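Local coordinates for calcium uptake protein 2, mitochondrial (Homo sapiens, PDB 6LB7), which binds calcium through an EF-hand and is thought to regulate calcium uptake into mitochondria, at residues Phe17-His22 and Pro30-Phe35; Lys54-Thr59 and Lys79-Tyr84. One frame throughout, in Å; residues are numbered along the deposited sequence.

In the fold
The two contacts follow each other along the chain, contact 1 closing before contact 2 opens, and their centres lie only 10 Å apart on the same side of the chain's centre. Contact 1 ties the region leading into strand 20-22 to the start of helix 30-38; contact 2 sets helix 53-60 against the loop before helix 84-94. They also touch directly: Pro30 CD packs on Gly80 CA at 3.6 Å, His22 CG on Ile56 CD1 at 3.7 Å, and Phe33 CB on Ile82 CD1 at 3.8 Å. Neither supplies a ligand to the calcium ion, which is held by Asp109, Asp111, Asn113, Met115 and Glu120.

Contact 1: residues Phe17-His22 and Pro30-Phe35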
loop_
_atom_site.group_PDB
_atom_site.type_symbol
_atom_site.label_atom_id
_atom_site.label_comp_id
_atom_site.label_asym_id
_atom_site.label_seq_id
_atom_site.Cartn_x
_atom_site.Cartn_y
_atom_site.Cartn_z
ATOM N N PHE B 17 -25.213 -14.253 11.359
ATOM C CA PHE B 17 -24.650 -14.573 12.668
ATOM C C PHE B 17 -25.266 -13.772 13.809
ATOM O O PHE B 17 -25.120 -14.166 14.969
ATOM C CB PHE B 17 -23.132 -14.344 12.671
ATOM C CG PHE B 17 -22.350 -15.512 12.166
ATOM C CD1 PHE B 17 -21.901 -16.487 13.040
ATOM C CD2 PHE B 17 -22.067 -15.638 10.813
ATOM C CE1 PHE B 17 -21.178 -17.577 12.569
ATOM C CE2 PHE B 17 -21.347 -16.711 10.341
ATOM C CZ PHE B 17 -20.910 -17.686 11.224
ATOM N N SER B 18 -25.920 -12.653 13.520
ATOM C CA SER B 18 -26.537 -11.854 14.576
ATOM C C SER B 18 -27.627 -12.639 15.302
ATOM O O SER B 18 -28.504 -13.236 14.676
ATOM C CB SER B 18 -27.121 -10.570 13.989
ATOM O OG SER B 18 -26.099 -9.775 13.416
ATOM N N SER B 19 -27.575 -12.631 16.629
ATOM C CA SER B 19 -28.596 -13.272 17.439
ATOM C C SER B 19 -29.558 -12.277 18.077
ATOM O O SER B 19 -30.443 -12.689 18.838
ATOM C CB SER B 19 -27.944 -14.142 18.524
ATOM O OG SER B 19 -27.248 -13.363 19.482
ATOM N N LEU B 20 -29.429 -10.987 17.772
ATOM C CA LEU B 20 -30.205 -9.941 18.420
ATOM C C LEU B 20 -30.807 -9.005 17.378
ATOM O O LEU B 20 -30.253 -8.815 16.288
ATOM C CB LEU B 20 -29.333 -9.135 19.400
ATOM C CG LEU B 20 -28.757 -9.905 20.595
ATOM C CD1 LEU B 20 -28.007 -8.949 21.511
ATOM C CD2 LEU B 20 -29.858 -10.612 21.359
ATOM N N GLU B 21 -31.953 -8.419 17.725
ATOM C CA GLU B 21 -32.654 -7.469 16.869
ATOM C C GLU B 21 -33.253 -6.367 17.734
ATOM O O GLU B 21 -33.706 -6.622 18.847
ATOM C CB GLU B 21 -33.748 -8.164 16.039
ATOM C CG GLU B 21 -34.459 -7.276 15.005
ATOM C CD GLU B 21 -35.669 -6.540 15.574
ATOM O OE1 GLU B 21 -36.235 -7.012 16.582
ATOM O OE2 GLU B 21 -36.052 -5.486 15.017
ATOM N N HIS B 22 -33.240 -5.141 17.220
ATOM C CA HIS B 22 -33.891 -4.027 17.900
ATOM C C HIS B 22 -34.248 -2.983 16.857
ATOM O O HIS B 22 -33.363 -2.494 16.147
ATOM C CB HIS B 22 -32.980 -3.442 18.974
ATOM C CG HIS B 22 -33.542 -2.238 19.660
ATOM N ND1 HIS B 22 -34.556 -2.315 20.591
ATOM C CD2 HIS B 22 -33.221 -0.927 19.560
ATOM C CE1 HIS B 22 -34.836 -1.101 21.032
ATOM N NE2 HIS B 22 -34.036 -0.241 20.426
ATOM N N PRO B 30 -20.821 -10.527 21.610
ATOM C CA PRO B 30 -19.401 -10.901 21.434
ATOM C C PRO B 30 -19.214 -12.365 21.049
ATOM O O PRO B 30 -18.339 -12.688 20.237
ATOM C CB PRO B 30 -18.786 -10.578 22.802
ATOM C CG PRO B 30 -19.648 -9.420 23.304
ATOM C CD PRO B 30 -21.054 -9.747 22.839
ATOM N N ARG B 31 -20.049 -13.254 21.587
ATOM C CA ARG B 31 -20.034 -14.655 21.177
ATOM C C ARG B 31 -20.315 -14.791 19.682
ATOM O O ARG B 31 -19.580 -15.488 18.963
ATOM C CB ARG B 31 -21.061 -15.449 21.995
ATOM C CG ARG B 31 -21.123 -16.963 21.693
ATOM C CD ARG B 31 -22.059 -17.655 22.683
ATOM N NE ARG B 31 -22.039 -19.109 22.583
ATOM C CZ ARG B 31 -22.707 -19.790 21.657
ATOM N NH1 ARG B 31 -23.439 -19.137 20.765
ATOM N NH2 ARG B 31 -22.647 -21.120 21.620
ATOM N N ASP B 32 -21.386 -14.138 19.201
ATOM C CA ASP B 32 -21.690 -14.120 17.770
ATOM C C ASP B 32 -20.489 -13.677 16.954
ATOM O O ASP B 32 -20.179 -14.257 15.905
ATOM C CB ASP B 32 -22.840 -13.155 17.460
ATOM C CG ASP B 32 -24.177 -13.602 18.007
ATOM O OD1 ASP B 32 -24.359 -14.799 18.311
ATOM O OD2 ASP B 32 -25.068 -12.725 18.094
ATOM N N PHE B 33 -19.873 -12.570 17.368
ATOM C CA PHE B 33 -18.757 -12.011 16.622
ATOM C C PHE B 33 -17.615 -13.011 16.522
ATOM O O PHE B 33 -17.079 -13.257 15.433
ATOM C CB PHE B 33 -18.270 -10.719 17.286
ATOM C CG PHE B 33 -16.984 -10.219 16.714
ATOM C CD1 PHE B 33 -16.944 -9.689 15.438
ATOM C CD2 PHE B 33 -15.814 -10.311 17.437
ATOM C CE1 PHE B 33 -15.756 -9.237 14.907
ATOM C CE2 PHE B 33 -14.625 -9.878 16.903
ATOM C CZ PHE B 33 -14.595 -9.345 15.643
ATOM N N LEU B 34 -17.225 -13.598 17.657
ATOM C CA LEU B 34 -16.137 -14.573 17.652
ATOM C C LEU B 34 -16.426 -15.724 16.690
ATOM O O LEU B 34 -15.546 -16.131 15.926
ATOM C CB LEU B 34 -15.905 -15.108 19.064
ATOM C CG LEU B 34 -15.371 -14.089 20.060
ATOM C CD1 LEU B 34 -15.524 -14.622 21.476
ATOM C CD2 LEU B 34 -13.912 -13.725 19.743
ATOM N N PHE B 35 -17.667 -16.235 16.689
ATOM C CA PHE B 35 -18.029 -17.333 15.794
ATOM C C PHE B 35 -17.972 -16.907 14.329
ATOM O O PHE B 35 -17.502 -17.665 13.473
ATOM C CB PHE B 35 -19.422 -17.862 16.135
ATOM C CG PHE B 35 -19.479 -18.659 17.410
ATOM C CD1 PHE B 35 -18.331 -18.922 18.139
ATOM C CD2 PHE B 35 -20.673 -19.176 17.860
ATOM C CE1 PHE B 35 -18.379 -19.664 19.302
ATOM C CE2 PHE B 35 -20.723 -19.917 19.020
ATOM C CZ PHE B 35 -19.571 -20.159 19.742
#
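Polar bonds to a single carboxylate oxygen join residues 17-22 to the start of helix 30-38. Asp32 OD2 takes the hydroxyl Ser19 OG at 2.7 Å on its syn lone pair, and the amide Ser19 N at 2.9 Å from above the carboxylate plane, with a bent N-H...O angle of 137°. Ser19 suits the place because its OG, set between the backbone N and the carbonyl carbon (chi1 67°), reaches the same oxygen as its own amide. Asp32 CG stands beside the backbone N (chi1 -68°), and this short acidic chain can turn back to accept Thr29 N, just ahead of the helix, while offering the same OD2 to Ser19. Three donors on OD2 would probably favour the ionised acid, although Phe17 O, another acceptor, lies 3.4 Å from Asp32 OD2.

Strands 20-22 and 25-27 form a beta-hairpin between helices 11-17 and 30-38; through these bonds the buried acid ties the chain entering the hairpin to the first turn of the following helix.

Apolar contact comes from Phe17, whose ring meets the helix obliquely, CE1 3.7 Å from Phe35 C and 4.0 Å from Phe35 CB. The Phe35 ring turns off toward Arg31, its CE2 3.2 Å above the guanidinium plane.

Contact 2: residues Lys54-Thr59 and Lys79-Tyr84; sequences KDIEDT and KGLISY
Thr59, near the end of helix 53-60, is the residue most covered by residues 79-84. Its methyl CG2 stands anti to the backbone N and lies 3.4 Å from Gly80 N. The same torsion (chi1 -62°) puts OG1 beside the backbone N, where it bonds to Asp55 O at 2.8 Å, one turn earlier, from 40° out of the carbonyl plane. Thr59 N reaches Asp55 O too, at 2.7 Å, and the OG1 bond is likely to hold the side chain in this rotation. A beta-branched residue with one polar and one apolar arm suits this place: the hydroxyl turns back to its own helix and the methyl faces the loop. An alanine here would probably loosen the junction, since it removes both the methyl against Gly80 and the hydroxyl bond to Asp55.

Gly80, buried, is nearly fully extended in the connection between helices 72-76 and 84-94, and its phi of 176° is one that a residue with a CB would tolerate poorly. Ser83 is the N-cap of helix 84-94: its OG caps a backbone N in the first turn and its amide bonds to Glu86 OE1, in the manner of a capping box. Between Gly80 and Ser83, the buried Leu81 points at helix 53-60; the Leu81 and Ile56 side chains cross obliquely, CD1 of Leu81 lying 4.2 Å from CG1 of Ile56, while Leu81 N bonds to Thr157 OG1.

Toward solvent the contact loses burial and direction. Lys79, partly exposed and bent at chi2, lays its chain over the helix end, with CD 3.4 Å and NZ 3.5 Å from Thr59 O, yet makes no hydrogen bond there. On the exposed surface beyond, Lys54 NZ and Asp58 OD2 form a salt bridge of 3.3 Å within the helix.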
loop_
_atom_site.group_PDB
_atom_site.type_symbol
_atom_site.label_atom_id
_atom_site.label_comp_id
_atom_site.label_asym_id
_atom_site.label_seq_id
_atom_site.Cartn_x
_atom_site.Cartn_y
_atom_site.Cartn_z
ATOM N N LYS B 54 -35.064 -2.003 27.334
ATOM C CA LYS B 54 -34.733 -2.485 28.680
ATOM C C LYS B 54 -33.843 -3.728 28.635
ATOM O O LYS B 54 -33.028 -3.944 29.539
ATOM C CB LYS B 54 -35.996 -2.757 29.520
ATOM C CG LYS B 54 -35.692 -3.578 30.811
ATOM C CD LYS B 54 -36.796 -3.639 31.865
ATOM C CE LYS B 54 -36.345 -4.463 33.075
ATOM N NZ LYS B 54 -36.051 -5.872 32.689
ATOM N N ASP B 55 -33.943 -4.547 27.594
ATOM C CA ASP B 55 -32.987 -5.639 27.466
ATOM C C ASP B 55 -31.578 -5.099 27.234
ATOM O O ASP B 55 -30.590 -5.661 27.727
ATOM C CB ASP B 55 -33.451 -6.555 26.341
ATOM C CG ASP B 55 -34.839 -7.123 26.610
ATOM O OD1 ASP B 55 -35.159 -7.332 27.797
ATOM O OD2 ASP B 55 -35.622 -7.317 25.652
ATOM N N ILE B 56 -31.480 -3.952 26.557
ATOM C CA ILE B 56 -30.188 -3.449 26.103
ATOM C C ILE B 56 -29.336 -2.976 27.284
ATOM O O ILE B 56 -28.210 -3.447 27.467
ATOM C CB ILE B 56 -30.381 -2.358 25.035
ATOM C CG1 ILE B 56 -30.766 -3.015 23.697
ATOM C CG2 ILE B 56 -29.121 -1.533 24.890
ATOM C CD1 ILE B 56 -31.308 -2.056 22.628
ATOM N N GLU B 57 -29.849 -2.064 28.120
ATOM C CA GLU B 57 -29.219 -1.582 29.357
ATOM C C GLU B 57 -28.784 -2.739 30.241
ATOM O O GLU B 57 -27.819 -2.613 31.006
ATOM C CB GLU B 57 -30.139 -0.652 30.154
ATOM C CG GLU B 57 -29.447 0.448 30.926
ATOM C CD GLU B 57 -30.216 0.821 32.128
ATOM O OE1 GLU B 57 -31.117 0.122 32.393
ATOM O OE2 GLU B 57 -29.937 1.796 32.766
ATOM N N ASP B 58 -29.733 -3.667 30.366
ATOM C CA ASP B 58 -29.426 -4.885 31.105
ATOM C C ASP B 58 -28.240 -5.595 30.472
ATOM O O ASP B 58 -27.299 -6.003 31.164
ATOM C CB ASP B 58 -30.633 -5.819 31.161
ATOM C CG ASP B 58 -31.789 -5.235 31.927
ATOM O OD1 ASP B 58 -31.607 -4.208 32.623
ATOM O OD2 ASP B 58 -32.882 -5.834 31.844
ATOM N N THR B 59 -28.256 -5.721 29.143
ATOM C CA THR B 59 -27.179 -6.441 28.478
ATOM C C THR B 59 -25.885 -5.632 28.452
ATOM O O THR B 59 -24.805 -6.199 28.260
ATOM C CB THR B 59 -27.610 -6.823 27.063
ATOM O OG1 THR B 59 -28.721 -7.678 27.117
ATOM C CG2 THR B 59 -26.510 -7.528 26.340
ATOM N N LYS B 79 -23.249 -11.590 26.573
ATOM C CA LYS B 79 -23.600 -10.393 27.321
ATOM C C LYS B 79 -22.902 -9.163 26.712
ATOM O O LYS B 79 -21.981 -8.552 27.260
ATOM C CB LYS B 79 -23.282 -10.643 28.787
ATOM C CG LYS B 79 -22.541 -9.649 29.471
ATOM C CD LYS B 79 -23.358 -8.662 30.084
ATOM C CE LYS B 79 -22.675 -7.820 30.711
ATOM N NZ LYS B 79 -23.467 -7.082 31.407
ATOM N N GLY B 80 -23.462 -8.777 25.578
ATOM C CA GLY B 80 -22.990 -7.576 24.919
ATOM C C GLY B 80 -23.693 -7.360 23.606
ATOM O O GLY B 80 -24.542 -8.146 23.176
ATOM N N LEU B 81 -23.290 -6.288 22.946
ATOM C CA LEU B 81 -23.966 -5.940 21.716
ATOM C C LEU B 81 -22.968 -5.202 20.843
ATOM O O LEU B 81 -22.279 -4.292 21.317
ATOM C CB LEU B 81 -25.215 -5.107 22.051
ATOM C CG LEU B 81 -26.274 -4.835 21.036
ATOM C CD1 LEU B 81 -27.314 -4.040 21.595
ATOM C CD2 LEU B 81 -25.669 -4.069 20.002
ATOM N N ILE B 82 -22.967 -5.605 19.573
ATOM C CA ILE B 82 -22.021 -5.122 18.577
ATOM C C ILE B 82 -22.808 -4.816 17.313
ATOM O O ILE B 82 -23.505 -5.691 16.783
ATOM C CB ILE B 82 -20.913 -6.148 18.283
ATOM C CG1 ILE B 82 -20.105 -6.481 19.547
ATOM C CG2 ILE B 82 -20.018 -5.649 17.147
ATOM C CD1 ILE B 82 -19.130 -7.668 19.357
ATOM N N SER B 83 -22.714 -3.578 16.840
ATOM C CA SER B 83 -23.481 -3.157 15.676
ATOM C C SER B 83 -22.751 -3.551 14.400
ATOM O O SER B 83 -21.574 -3.923 14.421
ATOM C CB SER B 83 -23.698 -1.644 15.694
ATOM O OG SER B 83 -22.468 -0.983 15.426
ATOM N N TYR B 84 -23.462 -3.436 13.270
ATOM C CA TYR B 84 -22.864 -3.746 11.969
ATOM C C TYR B 84 -21.629 -2.888 11.709
ATOM O O TYR B 84 -20.597 -3.383 11.238
ATOM C CB TYR B 84 -23.895 -3.551 10.848
ATOM C CG TYR B 84 -23.317 -3.814 9.483
ATOM C CD1 TYR B 84 -22.798 -5.062 9.171
ATOM C CD2 TYR B 84 -23.266 -2.821 8.511
ATOM C CE1 TYR B 84 -22.253 -5.330 7.935
ATOM C CE2 TYR B 84 -22.716 -3.084 7.252
ATOM C CZ TYR B 84 -22.214 -4.347 6.977
ATOM O OH TYR B 84 -21.656 -4.659 5.751
#